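Local structure of LipS lipolytic enzyme (Unidentified, 4FBL) at residues G59-P64 / P193-P198; S63-R68 / V187-Y192; G130-V135 / A153-E158; D181-G186 / L263-E268. The protein is a thermostable lipolytic enzyme of the alpha/beta-hydrolase fold that probably hydrolyses ester bonds of lipids. One frame throughout, in Å; residues are numbered along the deposited sequence.

Contact 1: residues G59-P64 / P193-P198; sequences GFTGSP and PVTPVP. With SPD (spermidine), chain I.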
loop_
_atom_site.group_PDB
_atom_site.type_symbol
_atom_site.label_atom_id
_atom_site.label_comp_id
_atom_site.label_asym_id
_atom_site.label_seq_id
_atom_site.Cartn_x
_atom_site.Cartn_y
_atom_site.Cartn_z
ATOM N N GLY C 59 3.636 13.153 -11.298
ATOM C CA GLY C 59 3.896 11.925 -10.539
ATOM C C GLY C 59 5.168 12.003 -9.696
ATOM O O GLY C 59 5.727 13.094 -9.489
ATOM N N PHE C 60 5.556 10.816 -9.185
ATOM C CA PHE C 60 6.586 10.613 -8.119
ATOM C C PHE C 60 7.973 10.913 -8.725
ATOM O O PHE C 60 8.324 10.294 -9.705
ATOM C CB PHE C 60 6.482 9.113 -7.774
ATOM C CG PHE C 60 7.379 8.657 -6.690
ATOM C CD1 PHE C 60 7.057 8.910 -5.345
ATOM C CD2 PHE C 60 8.491 7.847 -7.022
ATOM C CE1 PHE C 60 7.877 8.366 -4.288
ATOM C CE2 PHE C 60 9.363 7.336 -5.999
ATOM C CZ PHE C 60 9.075 7.603 -4.650
ATOM N N THR C 61 8.742 11.760 -8.064
ATOM C CA THR C 61 10.026 12.380 -8.494
ATOM C C THR C 61 9.899 13.310 -9.703
ATOM O O THR C 61 10.899 13.917 -10.119
ATOM C CB THR C 61 11.231 11.428 -8.876
ATOM O OG1 THR C 61 10.963 10.874 -10.152
ATOM C CG2 THR C 61 11.548 10.393 -7.784
ATOM N N GLY C 62 8.679 13.512 -10.195
ATOM C CA GLY C 62 8.500 14.456 -11.309
ATOM C C GLY C 62 8.103 15.811 -10.827
ATOM O O GLY C 62 8.364 16.217 -9.700
ATOM N N SER C 63 7.527 16.596 -11.742
ATOM C CA SER C 63 7.189 17.991 -11.394
ATOM C C SER C 63 6.151 18.501 -12.422
ATOM O O SER C 63 5.911 17.802 -13.403
ATOM C CB SER C 63 8.425 18.925 -11.514
ATOM O OG SER C 63 8.679 19.172 -12.928
ATOM N N PRO C 64 5.539 19.678 -12.177
ATOM C CA PRO C 64 4.532 20.145 -13.188
ATOM C C PRO C 64 5.051 20.260 -14.612
ATOM O O PRO C 64 4.258 20.237 -15.580
ATOM C CB PRO C 64 4.217 21.539 -12.737
ATOM C CG PRO C 64 4.384 21.464 -11.159
ATOM C CD PRO C 64 5.661 20.618 -11.055
ATOM N N PRO C 193 17.164 13.372 -10.688
ATOM C CA PRO C 193 18.108 12.486 -11.294
ATOM C C PRO C 193 18.329 11.172 -10.450
ATOM O O PRO C 193 18.948 10.186 -10.951
ATOM C CB PRO C 193 19.390 13.349 -11.354
ATOM C CG PRO C 193 19.320 14.194 -10.118
ATOM C CD PRO C 193 17.814 14.575 -10.124
ATOM N N VAL C 194 17.777 11.184 -9.224
ATOM C CA VAL C 194 17.864 10.063 -8.266
ATOM C C VAL C 194 16.432 9.809 -7.666
ATOM O O VAL C 194 15.559 10.746 -7.608
ATOM C CB VAL C 194 18.891 10.358 -7.111
ATOM C CG1 VAL C 194 20.308 10.618 -7.686
ATOM C CG2 VAL C 194 18.492 11.584 -6.217
ATOM N N THR C 195 16.191 8.557 -7.265
ATOM C CA THR C 195 15.028 8.212 -6.402
ATOM C C THR C 195 15.379 8.183 -4.900
ATOM O O THR C 195 16.261 7.400 -4.485
ATOM C CB THR C 195 14.587 6.863 -6.795
ATOM O OG1 THR C 195 14.276 6.898 -8.194
ATOM C CG2 THR C 195 13.360 6.430 -5.943
ATOM N N PRO C 196 14.788 9.086 -4.092
ATOM C CA PRO C 196 15.023 9.073 -2.648
ATOM C C PRO C 196 14.247 7.875 -2.011
ATOM O O PRO C 196 12.996 7.801 -2.012
ATOM C CB PRO C 196 14.377 10.366 -2.139
ATOM C CG PRO C 196 13.858 11.033 -3.327
ATOM C CD PRO C 196 13.790 10.110 -4.466
ATOM N N VAL C 197 15.027 6.917 -1.543
ATOM C CA VAL C 197 14.505 5.643 -0.974
ATOM C C VAL C 197 13.379 5.765 0.062
ATOM O O VAL C 197 12.356 5.074 -0.075
ATOM C CB VAL C 197 15.704 4.781 -0.511
ATOM C CG1 VAL C 197 15.229 3.540 0.339
ATOM C CG2 VAL C 197 16.367 4.288 -1.709
ATOM N N PRO C 198 13.510 6.674 1.034
ATOM C CA PRO C 198 12.413 6.677 2.002
ATOM C C PRO C 198 11.031 7.042 1.432
ATOM O O PRO C 198 10.072 6.864 2.165
ATOM C CB PRO C 198 12.809 7.758 3.011
ATOM C CG PRO C 198 14.327 7.785 2.900
ATOM C CD PRO C 198 14.578 7.597 1.442
HETATM N N1 SPD I . 9.989 7.323 -17.369
HETATM C C2 SPD I . 10.143 8.351 -16.409
HETATM C C3 SPD I . 8.826 8.526 -15.568
HETATM C C4 SPD I . 8.733 9.956 -15.064
HETATM C C5 SPD I . 9.385 10.141 -13.688
HETATM N N6 SPD I . 8.552 11.093 -12.972
HETATM C C7 SPD I . 7.366 11.629 -13.588
HETATM C C8 SPD I . 6.149 10.685 -13.571
HETATM C C9 SPD I . 6.396 9.245 -13.093
HETATM N N10 SPD I . 5.816 8.323 -14.054
#
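T61 faces T195 across this buried contact, their CA atoms 6.8 Å apart, and sits in a type II turn from G59 to G62 that meets strand 194-196. The turn is closed by G62 N bonding to G59 O. T61 takes the third position with a positive phi of 64°.

Its OG1 and CG2 do different work. OG1 lies between the backbone N and the carbonyl carbon (chi1 75°) and bonds back to F60 O at 2.7 Å, in the carbonyl plane on a lone pair. CG2 is left pointing at the strand, where it rests 4.0 Å from P196 CD. F60 crosses T195 at about a right angle, with F60 CE2 4.1 Å from T195 CG2. An alanine in place of T61 would probably leave F60 O without its hydroxyl donor and open a gap against P196.

Spermidine N6 makes a weak bond of 3.4 Å to F60 O, the atom T61 OG1 also uses. T61 O is bonded to Y192, and G62 O to H89. In related alpha/beta hydrolases the loop after the strand matching 52-57 usually lends a backbone N-H to the oxyanion hole, and F60 N is probably the one here. No hydrogen bond crosses the two segments; the meeting is mostly of methyl and ring carbons, and V194 O is buried against T61 CG2 with no partner in the model.

Contact 2: residues S63-R68 / V187-Y192; sequences SPQSMR and VKELAY. With SPD (spermidine), chain I.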
loop_
_atom_site.group_PDB
_atom_site.type_symbol
_atom_site.label_atom_id
_atom_site.label_comp_id
_atom_site.label_asym_id
_atom_site.label_seq_id
_atom_site.Cartn_x
_atom_site.Cartn_y
_atom_site.Cartn_z
ATOM N N SER C 63 7.527 16.596 -11.742
ATOM C CA SER C 63 7.189 17.991 -11.394
ATOM C C SER C 63 6.151 18.501 -12.422
ATOM O O SER C 63 5.911 17.802 -13.403
ATOM C CB SER C 63 8.425 18.925 -11.514
ATOM O OG SER C 63 8.679 19.172 -12.928
ATOM N N PRO C 64 5.539 19.678 -12.177
ATOM C CA PRO C 64 4.532 20.145 -13.188
ATOM C C PRO C 64 5.051 20.260 -14.612
ATOM O O PRO C 64 4.258 20.237 -15.580
ATOM C CB PRO C 64 4.217 21.539 -12.737
ATOM C CG PRO C 64 4.384 21.464 -11.159
ATOM C CD PRO C 64 5.661 20.618 -11.055
ATOM N N GLN C 65 6.378 20.344 -14.793
ATOM C CA GLN C 65 6.845 20.481 -16.154
ATOM C C GLN C 65 6.405 19.331 -17.014
ATOM O O GLN C 65 6.215 19.490 -18.239
ATOM C CB GLN C 65 8.375 20.674 -16.237
ATOM C CG GLN C 65 9.119 19.420 -16.498
ATOM C CD GLN C 65 9.334 19.134 -17.921
ATOM O OE1 GLN C 65 9.331 20.013 -18.764
ATOM N NE2 GLN C 65 9.547 17.902 -18.206
ATOM N N SER C 66 6.228 18.128 -16.445
ATOM C CA SER C 66 5.898 17.039 -17.364
ATOM C C SER C 66 4.435 17.152 -17.813
ATOM O O SER C 66 4.052 16.455 -18.802
ATOM C CB SER C 66 6.126 15.642 -16.802
ATOM O OG SER C 66 5.461 15.502 -15.581
ATOM N N MET C 67 3.647 17.970 -17.092
ATOM C CA MET C 67 2.203 18.123 -17.347
ATOM C C MET C 67 1.917 19.507 -18.037
ATOM O O MET C 67 0.752 19.828 -18.326
ATOM C CB MET C 67 1.409 18.085 -16.035
ATOM C CG MET C 67 1.747 16.915 -15.053
ATOM S SD MET C 67 1.529 15.361 -15.919
ATOM C CE MET C 67 -0.171 15.070 -16.268
ATOM N N ARG C 68 2.954 20.337 -18.250
ATOM C CA ARG C 68 2.769 21.725 -18.714
ATOM C C ARG C 68 2.059 21.862 -20.093
ATOM O O ARG C 68 1.086 22.617 -20.229
ATOM C CB ARG C 68 4.125 22.459 -18.693
ATOM C CG ARG C 68 3.966 24.003 -18.588
ATOM C CD ARG C 68 5.287 24.756 -18.203
ATOM N NE ARG C 68 5.266 25.036 -16.749
ATOM C CZ ARG C 68 4.317 25.766 -16.133
ATOM N NH1 ARG C 68 3.311 26.300 -16.846
ATOM N NH2 ARG C 68 4.358 26.002 -14.817
ATOM N N VAL C 187 13.778 14.073 -26.266
ATOM C CA VAL C 187 12.876 14.821 -25.351
ATOM C C VAL C 187 13.285 14.686 -23.868
ATOM O O VAL C 187 13.499 13.554 -23.344
ATOM C CB VAL C 187 11.401 14.424 -25.525
ATOM C CG1 VAL C 187 10.515 15.204 -24.562
ATOM C CG2 VAL C 187 10.962 14.650 -26.936
ATOM N N LYS C 188 13.393 15.824 -23.194
ATOM C CA LYS C 188 13.797 15.765 -21.798
ATOM C C LYS C 188 12.693 16.056 -20.774
ATOM O O LYS C 188 11.839 16.893 -20.993
ATOM C CB LYS C 188 15.062 16.571 -21.572
ATOM C CG LYS C 188 16.342 15.805 -22.116
ATOM C CD LYS C 188 17.457 15.488 -21.054
ATOM C CE LYS C 188 16.922 14.726 -19.769
ATOM N NZ LYS C 188 16.944 15.654 -18.548
ATOM N N GLU C 189 12.714 15.342 -19.651
ATOM C CA GLU C 189 11.746 15.590 -18.568
ATOM C C GLU C 189 12.431 16.247 -17.421
ATOM O O GLU C 189 13.510 15.875 -17.086
ATOM C CB GLU C 189 11.152 14.276 -18.069
ATOM C CG GLU C 189 10.171 14.493 -16.900
ATOM C CD GLU C 189 9.622 13.180 -16.237
ATOM O OE1 GLU C 189 10.039 12.008 -16.557
ATOM O OE2 GLU C 189 8.733 13.365 -15.378
ATOM N N LEU C 190 11.812 17.195 -16.781
ATOM C CA LEU C 190 12.327 17.725 -15.568
ATOM C C LEU C 190 11.840 16.863 -14.350
ATOM O O LEU C 190 10.758 17.106 -13.806
ATOM C CB LEU C 190 11.863 19.179 -15.436
ATOM C CG LEU C 190 12.397 19.923 -14.246
ATOM C CD1 LEU C 190 13.905 19.771 -14.235
ATOM C CD2 LEU C 190 12.006 21.350 -14.266
ATOM N N ALA C 191 12.693 15.932 -13.905
ATOM C CA ALA C 191 12.429 15.042 -12.767
ATOM C C ALA C 191 13.744 14.903 -12.005
ATOM O O ALA C 191 14.790 15.179 -12.539
ATOM C CB ALA C 191 12.018 13.738 -13.303
ATOM N N TYR C 192 13.720 14.467 -10.753
ATOM C CA TYR C 192 14.999 14.319 -10.008
ATOM C C TYR C 192 15.820 13.219 -10.697
ATOM O O TYR C 192 15.268 12.276 -11.261
ATOM C CB TYR C 192 14.755 13.959 -8.527
ATOM C CG TYR C 192 14.115 15.022 -7.681
ATOM C CD1 TYR C 192 14.595 16.336 -7.668
ATOM C CD2 TYR C 192 13.026 14.696 -6.806
ATOM C CE1 TYR C 192 14.056 17.304 -6.807
ATOM C CE2 TYR C 192 12.442 15.672 -5.995
ATOM C CZ TYR C 192 12.940 16.970 -5.972
ATOM O OH TYR C 192 12.339 17.932 -5.126
HETATM N N1 SPD I . 9.989 7.323 -17.369
HETATM C C2 SPD I . 10.143 8.351 -16.409
HETATM C C3 SPD I . 8.826 8.526 -15.568
HETATM C C4 SPD I . 8.733 9.956 -15.064
HETATM C C5 SPD I . 9.385 10.141 -13.688
HETATM N N6 SPD I . 8.552 11.093 -12.972
HETATM C C7 SPD I . 7.366 11.629 -13.588
HETATM C C8 SPD I . 6.149 10.685 -13.571
HETATM C C9 SPD I . 6.396 9.245 -13.093
HETATM N N10 SPD I . 5.816 8.323 -14.054
#
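The flat carboxylate of E189 meets S66 at OE2, 3.7 Å from S66 CB, which stands well out of the carboxylate plane. OE1 is held by the backbone N of S180. The other flat group, the Q65 amide, is probably turned over in the model; the Q65 side chain is directed to the loop 187-192.

The motif on the first segment is an ST turn. S63 OG accepts from Q65 N at 3.2 Å, with an N-H...O angle of 147°. The same hydroxyl donates across the contact to L190 O at 3.1 Å, tilted 17° from the carbonyl plane. One oxygen thus fixes the turn and ties it to the loop 187-192. An alanine in place of S63 would probably leave L190 O without its donor and Q65 N without its acceptor, so the loop could drift from the turn.

Backbone bonds from S66 N to S63 O and from M67 N to P64 O carry the chain on toward helix 68-76. S66 O is taken by T262 OG1.

E189 belongs to the spermidine pocket. Its CG is anti to the backbone N and the chain runs extended, which carries the carboxylate to the ligand. The approaches to spermidine C4 and C7 are too short to trust, so its exact place against the ligand is doubtful. L190 CG, anti to its backbone N, comes to 4.0 Å from S63 OG.

Contact 3: residues G130-V135 / A153-E158; sequences GGALTV and AALRME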
loop_
_atom_site.group_PDB
_atom_site.type_symbol
_atom_site.label_atom_id
_atom_site.label_comp_id
_atom_site.label_asym_id
_atom_site.label_seq_id
_atom_site.Cartn_x
_atom_site.Cartn_y
_atom_site.Cartn_z
ATOM N N GLY C 130 0.343 10.485 -10.215
ATOM C CA GLY C 130 -0.752 11.523 -10.336
ATOM C C GLY C 130 -1.986 10.896 -10.937
ATOM O O GLY C 130 -3.145 11.262 -10.638
ATOM N N GLY C 131 -1.797 9.843 -11.713
ATOM C CA GLY C 131 -2.991 9.159 -12.222
ATOM C C GLY C 131 -3.599 8.211 -11.167
ATOM O O GLY C 131 -4.830 7.958 -11.155
ATOM N N ALA C 132 -2.771 7.732 -10.241
ATOM C CA ALA C 132 -3.302 6.936 -9.088
ATOM C C ALA C 132 -4.025 7.878 -8.106
ATOM O O ALA C 132 -5.080 7.518 -7.536
ATOM C CB ALA C 132 -2.088 6.219 -8.339
ATOM N N LEU C 133 -3.481 9.104 -7.954
ATOM C CA LEU C 133 -4.154 10.128 -7.217
ATOM C C LEU C 133 -5.516 10.585 -7.808
ATOM O O LEU C 133 -6.426 10.989 -7.040
ATOM C CB LEU C 133 -3.237 11.328 -6.966
ATOM C CG LEU C 133 -2.109 11.116 -5.920
ATOM C CD1 LEU C 133 -1.049 12.190 -6.090
ATOM C CD2 LEU C 133 -2.705 11.153 -4.490
ATOM N N THR C 134 -5.615 10.561 -9.132
ATOM C CA THR C 134 -6.823 10.899 -9.855
ATOM C C THR C 134 -7.878 9.803 -9.480
ATOM O O THR C 134 -9.035 10.131 -9.111
ATOM C CB THR C 134 -6.534 10.872 -11.364
ATOM O OG1 THR C 134 -5.651 11.937 -11.694
ATOM C CG2 THR C 134 -7.782 11.006 -12.208
ATOM N N VAL C 135 -7.475 8.521 -9.553
ATOM C CA VAL C 135 -8.335 7.405 -9.134
ATOM C C VAL C 135 -8.656 7.537 -7.655
ATOM O O VAL C 135 -9.784 7.363 -7.279
ATOM C CB VAL C 135 -7.737 6.050 -9.426
ATOM C CG1 VAL C 135 -8.649 4.913 -8.809
ATOM C CG2 VAL C 135 -7.644 5.852 -10.932
ATOM N N ALA C 153 -1.534 5.230 -14.980
ATOM C CA ALA C 153 -1.705 5.388 -13.549
ATOM C C ALA C 153 -0.975 4.259 -12.794
ATOM O O ALA C 153 -1.101 3.120 -13.189
ATOM C CB ALA C 153 -3.203 5.361 -13.193
ATOM N N ALA C 154 -0.231 4.624 -11.746
ATOM C CA ALA C 154 0.680 3.705 -11.041
ATOM C C ALA C 154 -0.039 3.049 -9.810
ATOM O O ALA C 154 0.239 3.356 -8.634
ATOM C CB ALA C 154 1.923 4.474 -10.597
ATOM N N LEU C 155 -1.022 2.236 -10.094
ATOM C CA LEU C 155 -1.757 1.488 -8.978
ATOM C C LEU C 155 -0.923 0.281 -8.475
ATOM O O LEU C 155 -0.820 0.060 -7.247
ATOM C CB LEU C 155 -3.104 1.053 -9.441
ATOM C CG LEU C 155 -4.272 2.041 -9.204
ATOM C CD1 LEU C 155 -4.147 3.338 -9.950
ATOM C CD2 LEU C 155 -5.507 1.367 -9.752
ATOM N N ARG C 156 -0.318 -0.458 -9.424
ATOM C CA ARG C 156 0.489 -1.695 -9.138
ATOM C C ARG C 156 1.817 -1.606 -9.865
ATOM O O ARG C 156 1.834 -1.678 -11.099
ATOM C CB ARG C 156 -0.288 -2.914 -9.611
ATOM C CG ARG C 156 -1.595 -3.133 -8.874
ATOM C CD ARG C 156 -2.268 -4.532 -9.373
ATOM N NE ARG C 156 -2.182 -5.559 -8.333
ATOM C CZ ARG C 156 -1.190 -6.440 -8.178
ATOM N NH1 ARG C 156 -0.163 -6.504 -9.035
ATOM N NH2 ARG C 156 -1.224 -7.293 -7.174
ATOM N N MET C 157 2.911 -1.371 -9.137
ATOM C CA MET C 157 4.240 -1.314 -9.759
ATOM C C MET C 157 4.745 -2.724 -10.106
ATOM O O MET C 157 5.552 -2.901 -11.020
ATOM C CB MET C 157 5.249 -0.636 -8.887
ATOM C CG MET C 157 4.943 0.869 -8.525
ATOM S SD MET C 157 4.776 1.852 -10.056
ATOM C CE MET C 157 6.516 2.012 -10.482
ATOM N N GLU C 158 4.331 -3.716 -9.334
ATOM C CA GLU C 158 4.662 -5.121 -9.582
ATOM C C GLU C 158 6.140 -5.343 -9.706
ATOM O O GLU C 158 6.546 -5.971 -10.644
ATOM C CB GLU C 158 3.962 -5.647 -10.859
ATOM C CG GLU C 158 2.738 -6.449 -10.492
ATOM C CD GLU C 158 1.678 -6.361 -11.541
ATOM O OE1 GLU C 158 2.053 -6.100 -12.722
ATOM O OE2 GLU C 158 0.470 -6.588 -11.175
#
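In the helix that brings G131 and A132 against A153 and L155, the carbonyl O of G130 is gripped twice. T134 OG1 reaches it at 2.8 Å and T134 N at 3.0 Å, from opposite faces of the carbonyl plane. The hydroxyl is satisfied inside its own helix and plays no part across the contact.

G130 closes the GxSxG pattern of what is probably the nucleophile elbow of this alpha/beta hydrolase. Helix 129-140 follows the elbow, and the loop 153-158 follows the next strand of the sheet, 147-151. The backbones come very close, with G131 CA and A153 CA 4.2 Å apart. A153 CB lies 3.5 Å from G131 C. A side chain at G131 would probably press on A153 CB, which fits the close approach of the two backbones here.

The next residue, A132, has its CB 3.7 Å from A154 O. L155 leans in with one branch, its CD1 lying 3.8 Å from A132 CA. A210, L214 and I240 also pack on L155, and I206 packs on A132. No hydrogen bond joins the two segments. A154 is tied instead by a backbone bond to S128, the presumed nucleophile, so the loop passes right beside the elbow.

Farther out, R156 leaves the core and forms a salt bridge with E211 of the second subunit. One turn of helix on from G131, V135 CG2 comes to 4.4 Å from L155 CD1.

Contact 4: residues D181-G186 / L263-E268; sequences DIKAEG and LDNDKE. With SPD (spermidine), chain I.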
loop_
_atom_site.group_PDB
_atom_site.type_symbol
_atom_site.label_atom_id
_atom_site.label_comp_id
_atom_site.label_asym_id
_atom_site.label_seq_id
_atom_site.Cartn_x
_atom_site.Cartn_y
_atom_site.Cartn_z
ATOM N N ASP C 181 11.418 7.895 -19.482
ATOM C CA ASP C 181 11.150 6.764 -20.343
ATOM C C ASP C 181 10.199 7.374 -21.443
ATOM O O ASP C 181 8.968 7.453 -21.215
ATOM C CB ASP C 181 10.438 5.611 -19.583
ATOM C CG ASP C 181 9.947 4.525 -20.508
ATOM O OD1 ASP C 181 10.694 4.225 -21.452
ATOM O OD2 ASP C 181 8.817 3.953 -20.376
ATOM N N ILE C 182 10.771 7.776 -22.610
ATOM C CA ILE C 182 10.095 8.646 -23.612
ATOM C C ILE C 182 10.479 8.072 -24.983
ATOM O O ILE C 182 11.638 7.857 -25.240
ATOM C CB ILE C 182 10.528 10.121 -23.460
ATOM C CG1 ILE C 182 9.923 10.687 -22.207
ATOM C CG2 ILE C 182 10.041 11.005 -24.715
ATOM C CD1 ILE C 182 10.452 11.993 -21.691
ATOM N N LYS C 183 9.520 7.709 -25.836
ATOM C CA LYS C 183 9.913 7.149 -27.118
ATOM C C LYS C 183 10.566 8.189 -28.091
ATOM O O LYS C 183 11.596 7.884 -28.718
ATOM C CB LYS C 183 8.766 6.403 -27.798
ATOM C CG LYS C 183 9.249 5.536 -28.973
ATOM C CD LYS C 183 8.091 4.859 -29.583
ATOM C CE LYS C 183 8.538 3.951 -30.700
ATOM N NZ LYS C 183 7.335 3.227 -31.135
ATOM N N ALA C 184 9.967 9.381 -28.209
ATOM C CA ALA C 184 10.480 10.489 -29.020
ATOM C C ALA C 184 11.908 10.869 -28.611
ATOM O O ALA C 184 12.201 11.193 -27.437
ATOM C CB ALA C 184 9.584 11.721 -28.920
ATOM N N GLU C 185 12.768 10.933 -29.628
ATOM C CA GLU C 185 14.205 11.051 -29.445
ATOM C C GLU C 185 14.489 12.445 -28.986
ATOM O O GLU C 185 13.818 13.377 -29.414
ATOM C CB GLU C 185 14.898 10.678 -30.769
ATOM C CG GLU C 185 16.038 11.566 -31.235
ATOM C CD GLU C 185 16.972 10.799 -32.194
ATOM O OE1 GLU C 185 16.471 10.186 -33.188
ATOM O OE2 GLU C 185 18.193 10.799 -31.926
ATOM N N GLY C 186 15.431 12.598 -28.061
ATOM C CA GLY C 186 15.801 13.948 -27.664
ATOM C C GLY C 186 15.002 14.561 -26.530
ATOM O O GLY C 186 15.525 15.465 -25.855
ATOM N N LEU C 263 4.575 14.058 -22.679
ATOM C CA LEU C 263 5.719 14.737 -23.323
ATOM C C LEU C 263 6.042 14.112 -24.627
ATOM O O LEU C 263 6.854 14.651 -25.369
ATOM C CB LEU C 263 6.937 14.662 -22.411
ATOM C CG LEU C 263 7.420 15.835 -21.524
ATOM C CD1 LEU C 263 6.396 16.965 -21.178
ATOM C CD2 LEU C 263 8.280 15.433 -20.353
ATOM N N ASP C 264 5.409 12.994 -24.945
ATOM C CA ASP C 264 5.885 12.040 -25.993
ATOM C C ASP C 264 5.133 12.179 -27.366
ATOM O O ASP C 264 4.275 13.037 -27.528
ATOM C CB ASP C 264 5.678 10.608 -25.459
ATOM C CG ASP C 264 6.701 9.607 -25.990
ATOM O OD1 ASP C 264 7.249 9.809 -27.110
ATOM O OD2 ASP C 264 6.941 8.576 -25.319
ATOM N N ASN C 265 5.357 11.263 -28.299
ATOM C CA ASN C 265 4.753 11.431 -29.629
ATOM C C ASN C 265 3.251 11.548 -29.505
ATOM O O ASN C 265 2.619 12.135 -30.375
ATOM C CB ASN C 265 5.002 10.236 -30.570
ATOM C CG ASN C 265 6.444 10.074 -30.918
ATOM O OD1 ASN C 265 7.121 11.028 -31.315
ATOM N ND2 ASN C 265 6.950 8.867 -30.721
ATOM N N ASP C 266 2.629 10.934 -28.477
ATOM C CA ASP C 266 1.148 10.928 -28.499
ATOM C C ASP C 266 0.591 12.088 -27.711
ATOM O O ASP C 266 -0.625 12.136 -27.498
ATOM C CB ASP C 266 0.566 9.623 -27.938
ATOM C CG ASP C 266 0.758 8.454 -28.881
ATOM O OD1 ASP C 266 0.198 8.514 -29.995
ATOM O OD2 ASP C 266 1.406 7.466 -28.489
ATOM N N LYS C 267 1.433 13.020 -27.245
ATOM C CA LYS C 267 0.886 14.166 -26.408
ATOM C C LYS C 267 -0.297 14.931 -27.016
ATOM O O LYS C 267 -1.270 15.346 -26.338
ATOM C CB LYS C 267 1.999 15.126 -25.981
ATOM C CG LYS C 267 2.752 15.990 -27.132
ATOM C CD LYS C 267 3.913 16.754 -26.490
ATOM C CE LYS C 267 4.290 17.953 -27.410
ATOM N NZ LYS C 267 4.597 17.260 -28.733
ATOM N N GLU C 268 -0.218 15.178 -28.328
ATOM C CA GLU C 268 -1.333 15.865 -29.034
ATOM C C GLU C 268 -2.661 15.163 -29.010
ATOM O O GLU C 268 -3.700 15.809 -28.757
ATOM C CB GLU C 268 -0.907 16.068 -30.499
ATOM C CG GLU C 268 0.161 17.178 -30.656
ATOM C CD GLU C 268 1.588 16.637 -30.610
ATOM O OE1 GLU C 268 1.778 15.386 -30.579
ATOM O OE2 GLU C 268 2.502 17.515 -30.544
HETATM N N1 SPD I . 9.989 7.323 -17.369
HETATM C C2 SPD I . 10.143 8.351 -16.409
HETATM C C3 SPD I . 8.826 8.526 -15.568
HETATM C C4 SPD I . 8.733 9.956 -15.064
HETATM C C5 SPD I . 9.385 10.141 -13.688
HETATM N N6 SPD I . 8.552 11.093 -12.972
HETATM C C7 SPD I . 7.366 11.629 -13.588
HETATM C C8 SPD I . 6.149 10.685 -13.571
HETATM C C9 SPD I . 6.396 9.245 -13.093
HETATM N N10 SPD I . 5.816 8.323 -14.054
#
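D264 holds K183 and A184 through both oxygens of its carboxylate. K183 N gives its hydrogen to D264 OD2 at 2.8 Å, with an N-H...O angle of 161°. A184 N does the same to D264 OD1 at 3.0 Å, at 168°. Both donors come on the syn side, somewhat out of the carboxylate plane. Two successive backbone N-H groups thus grip one carboxylate, which can hardly rotate.

Each oxygen has a further partner. N265 N reaches D264 OD1 at 2.7 Å on the anti side, from the opposite face to A184 N. OD2 also accepts from the backbone N of Y258. This many N-H donors would probably keep the aspartate charged.

Carbon atoms close round the carboxylate. I182 CG2 lies 3.8 Å from D264 CG, the two side chains running past each other in opposite directions. The apolar pair is I182 CD1 and L263 CD2, 4.3 Å apart. The methyl A184 CB lies beside an amide oxygen, 3.5 Å from N265 OD1, and N265 ND2 is held by N256 O.

The next shell sets the aspartate in place. D264 opens a type I turn closed by K267 N on D264 O at 2.9 Å, and helix 267-279 follows at once. On the other segment, D181 lines the spermidine pocket and its OD2 bonds to H230 N. Its own approach to the ligand is too close to be certain. The arrangement pins a pocket loop to the chain that follows H259, the likely catalytic histidine of an alpha/beta-hydrolase triad.

Contacts 1, 2 and 4 all touch the spermidine, while contact 3 does not touch it, the side chain of A154 being about 6 Å away. Contacts 1 and 2 share S63 and P64, and their centres are 11 Å apart. A probable hydrogen bond from Y192 N to T61 O, 2.9 Å long, joins them. Contact 2 also meets contact 4, centres 12 Å apart, where L263 packs on Q65 and S66, and V187 on I182. Contact 3 touches none of the others; its centre is 15 Å from contact 1. It lies closest to the presumed triad of S128, D229 and H259, since the A154 side chain touches its residues; F60, E189 and I182 lie near it without touching.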